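Local coordinates for protein hydrogenase maturation factor (Thermoanaerobacter tengcongensis, PDB 3VTH) that probably transfers the carbamoyl group of carbamoyl phosphate, at the cost of ATP, to the C-terminal cysteine of HypE during maturation of [NiFe]-hydrogenases, at residues P150-K155 and H180-A185. Residues are numbered along the deposited sequence; the frame is centred on the assembly and turned at random.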
ATOM      1  N   PRO A 150     -11.587  -8.437 -21.721  1.00 29.46           N
ATOM      2  CA  PRO A 150     -10.511  -7.595 -22.235  1.00 28.36           C
ATOM      3  C   PRO A 150     -10.889  -6.122 -22.145  1.00 27.90           C
ATOM      4  O   PRO A 150     -12.055  -5.763 -22.381  1.00 27.85           O
ATOM      5  CB  PRO A 150     -10.398  -8.009 -23.704  1.00 29.15           C
ATOM      6  CG  PRO A 150     -10.965  -9.353 -23.787  1.00 30.73           C
ATOM      7  CD  PRO A 150     -12.037  -9.420 -22.722  1.00 30.30           C
ATOM      8  N   TYR A 151      -9.912  -5.292 -21.792  1.00 26.52           N
ATOM      9  CA  TYR A 151     -10.137  -3.853 -21.640  1.00 26.50           C
ATOM     10  C   TYR A 151     -10.665  -3.248 -22.945  1.00 26.58           C
ATOM     11  O   TYR A 151     -10.092  -3.452 -24.011  1.00 26.66           O
ATOM     12  CB  TYR A 151      -8.847  -3.162 -21.200  1.00 25.55           C
ATOM     13  CG  TYR A 151      -8.908  -1.647 -21.155  1.00 26.11           C
ATOM     14  CD1 TYR A 151      -8.430  -0.883 -22.218  1.00 28.50           C
ATOM     15  CD2 TYR A 151      -9.430  -0.983 -20.045  1.00 26.26           C
ATOM     16  CE1 TYR A 151      -8.473   0.517 -22.183  1.00 27.95           C
ATOM     17  CE2 TYR A 151      -9.468   0.418 -19.986  1.00 27.03           C
ATOM     18  CZ  TYR A 151      -8.982   1.153 -21.057  1.00 28.27           C
ATOM     19  OH  TYR A 151      -9.005   2.526 -21.018  1.00 29.96           O
ATOM     20  N   ASP A 152     -11.796  -2.550 -22.838  1.00 26.38           N
ATOM     21  CA  ASP A 152     -12.390  -1.780 -23.917  1.00 25.99           C
ATOM     22  C   ASP A 152     -13.338  -0.793 -23.247  1.00 25.46           C
ATOM     23  O   ASP A 152     -13.793  -1.044 -22.148  1.00 24.40           O
ATOM     24  CB  ASP A 152     -13.214  -2.681 -24.849  1.00 27.58           C
ATOM     25  CG  ASP A 152     -12.386  -3.280 -25.967  1.00 29.52           C
ATOM     26  OD1 ASP A 152     -11.604  -2.545 -26.614  1.00 28.95           O
ATOM     27  OD2 ASP A 152     -12.524  -4.492 -26.201  1.00 33.41           O
ATOM     28  N   ARG A 153     -13.665   0.300 -23.926  1.00 25.80           N
ATOM     29  CA  ARG A 153     -14.587   1.305 -23.378  1.00 25.99           C
ATOM     30  C   ARG A 153     -15.895   0.691 -22.858  1.00 26.76           C
ATOM     31  O   ARG A 153     -16.392   1.089 -21.805  1.00 26.98           O
ATOM     32  CB  ARG A 153     -14.915   2.364 -24.445  1.00 27.05           C
ATOM     33  CG  ARG A 153     -15.578   3.657 -23.892  1.00 27.86           C
ATOM     34  CD  ARG A 153     -16.046   4.481 -25.092  1.00 30.16           C
ATOM     35  NE  ARG A 153     -16.591   5.796 -24.762  1.00 29.74           N
ATOM     36  CZ  ARG A 153     -15.883   6.928 -24.755  1.00 31.57           C
ATOM     37  NH1 ARG A 153     -14.568   6.912 -25.000  1.00 29.16           N
ATOM     38  NH2 ARG A 153     -16.485   8.080 -24.489  1.00 30.96           N
ATOM     39  N   ALA A 154     -16.451  -0.261 -23.614  1.00 27.14           N
ATOM     40  CA  ALA A 154     -17.710  -0.913 -23.271  1.00 27.82           C
ATOM     41  C   ALA A 154     -17.657  -1.684 -21.945  1.00 27.66           C
ATOM     42  O   ALA A 154     -18.702  -2.005 -21.376  1.00 27.73           O
ATOM     43  CB  ALA A 154     -18.167  -1.858 -24.419  1.00 28.91           C
ATOM     44  N   LYS A 155     -16.454  -2.000 -21.467  1.00 26.31           N
ATOM     45  CA  LYS A 155     -16.308  -2.697 -20.175  1.00 26.72           C
ATOM     46  C   LYS A 155     -15.749  -1.776 -19.082  1.00 26.32           C
ATOM     47  O   LYS A 155     -15.081  -2.234 -18.134  1.00 25.58           O
ATOM     48  CB  LYS A 155     -15.437  -3.955 -20.326  1.00 26.29           C
ATOM     49  CG  LYS A 155     -16.048  -5.008 -21.255  1.00 30.42           C
ATOM     50  CD  LYS A 155     -15.317  -6.328 -21.163  1.00 31.45           C
ATOM     51  CE  LYS A 155     -15.866  -7.325 -22.202  1.00 36.86           C
ATOM     52  NZ  LYS A 155     -17.214  -7.823 -21.832  1.00 40.46           N
ATOM     53  N   HIS A 180      -7.597   5.503 -31.255  1.00 30.44           N
ATOM     54  CA  HIS A 180      -8.017   4.334 -30.470  1.00 30.51           C
ATOM     55  C   HIS A 180      -7.777   4.443 -28.960  1.00 30.26           C
ATOM     56  O   HIS A 180      -7.427   3.452 -28.296  1.00 30.28           O
ATOM     57  CB  HIS A 180      -7.403   3.053 -31.050  1.00 31.26           C
ATOM     58  CG  HIS A 180      -8.160   2.521 -32.224  1.00 32.45           C
ATOM     59  ND1 HIS A 180      -8.849   1.328 -32.183  1.00 33.32           N
ATOM     60  CD2 HIS A 180      -8.383   3.044 -33.457  1.00 35.63           C
ATOM     61  CE1 HIS A 180      -9.429   1.118 -33.353  1.00 35.75           C
ATOM     62  NE2 HIS A 180      -9.164   2.145 -34.142  1.00 37.59           N
ATOM     63  N   ALA A 181      -7.970   5.645 -28.419  1.00 29.71           N
ATOM     64  CA  ALA A 181      -7.910   5.847 -26.981  1.00 29.28           C
ATOM     65  C   ALA A 181      -9.255   5.472 -26.382  1.00 29.09           C
ATOM     66  O   ALA A 181     -10.234   6.195 -26.551  1.00 28.99           O
ATOM     67  CB  ALA A 181      -7.544   7.305 -26.638  1.00 28.61           C
ATOM     68  N   GLN A 182      -9.301   4.340 -25.679  1.00 29.03           N
ATOM     69  CA  GLN A 182     -10.568   3.826 -25.145  1.00 29.51           C
ATOM     70  C   GLN A 182     -11.356   4.815 -24.271  1.00 30.52           C
ATOM     71  O   GLN A 182     -12.573   4.840 -24.359  1.00 31.89           O
ATOM     72  CB  GLN A 182     -10.378   2.481 -24.418  1.00 28.88           C
ATOM     73  CG  GLN A 182      -9.981   1.322 -25.356  1.00 26.61           C
ATOM     74  CD  GLN A 182     -10.955   1.159 -26.514  1.00 28.75           C
ATOM     75  OE1 GLN A 182     -12.169   0.990 -26.319  1.00 27.40           O
ATOM     76  NE2 GLN A 182     -10.427   1.220 -27.727  1.00 29.03           N
ATOM     77  N   PRO A 183     -10.676   5.629 -23.438  1.00 30.49           N
ATOM     78  CA  PRO A 183     -11.446   6.560 -22.615  1.00 31.25           C
ATOM     79  C   PRO A 183     -11.716   7.960 -23.215  1.00 32.27           C
ATOM     80  O   PRO A 183     -12.207   8.832 -22.504  1.00 33.11           O
ATOM     81  CB  PRO A 183     -10.586   6.706 -21.369  1.00 30.77           C
ATOM     82  CG  PRO A 183      -9.183   6.517 -21.847  1.00 31.02           C
ATOM     83  CD  PRO A 183      -9.248   5.611 -23.064  1.00 30.16           C
ATOM     84  N   VAL A 184     -11.413   8.175 -24.492  1.00 32.64           N
ATOM     85  CA  VAL A 184     -11.540   9.518 -25.092  1.00 33.14           C
ATOM     86  C   VAL A 184     -12.934  10.163 -24.888  1.00 33.15           C
ATOM     87  O   VAL A 184     -13.979   9.555 -25.169  1.00 33.16           O
ATOM     88  CB  VAL A 184     -11.150   9.523 -26.606  1.00 34.03           C
ATOM     89  CG1 VAL A 184     -12.102   8.660 -27.431  1.00 34.26           C
ATOM     90  CG2 VAL A 184     -11.112  10.953 -27.160  1.00 34.88           C
ATOM     91  N   ALA A 185     -12.929  11.393 -24.391  1.00 32.69           N
ATOM     92  CA  ALA A 185     -14.158  12.150 -24.163  1.00 32.74           C
ATOM     93  C   ALA A 185     -13.807  13.621 -24.077  1.00 33.01           C
ATOM     94  O   ALA A 185     -12.618  13.974 -24.071  1.00 32.68           O
ATOM     95  CB  ALA A 185     -14.844  11.685 -22.864  1.00 32.34           C
TER
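The carbonyl oxygen of Val184 takes two N-H groups from one guanidinium: Arg153 NH1 reaches Val184 O at 2.7 Å and Arg153 NH2 reaches it at 3.0 Å, both from the same face of the carbonyl plane. That oxygen lies nearly in the guanidinium plane. NH1 also bonds to Gln182 O at 2.9 Å, standing above that carbonyl's plane. With CG anti to its backbone N (chi1 -165°) and the chain extended as far as NE, Arg153 runs past Gln182 O to the far end of the Ala181-Val184 type I turn. Gln182 returns the contact: its OE1 accepts the backbone N-H of Arg153 on a lone pair, 2.9 Å away and fairly straight at 165°; its NE2 hydrogen-bonds to Tyr171 OH. Gln182 CB packs 3.5 Å from Tyr151 CE1, and Tyr151 OH touches Pro183 CD. Asp152, alongside the Gln182 amide, forms a salt bridge to Arg26 through OD1 and a hydrogen bond to Ser98 through OD2. An alanine at Arg153 would probably leave the Gln182 and Val184 carbonyls without these donors and the turn's end less firmly held. Arginine and glutamine thus each bond to the opposing backbone, joining the loop whose Asp152 pairs with Arg26, a predicted acylphosphatase active-site residue, to the second zinc finger, just before its ligand Cys186.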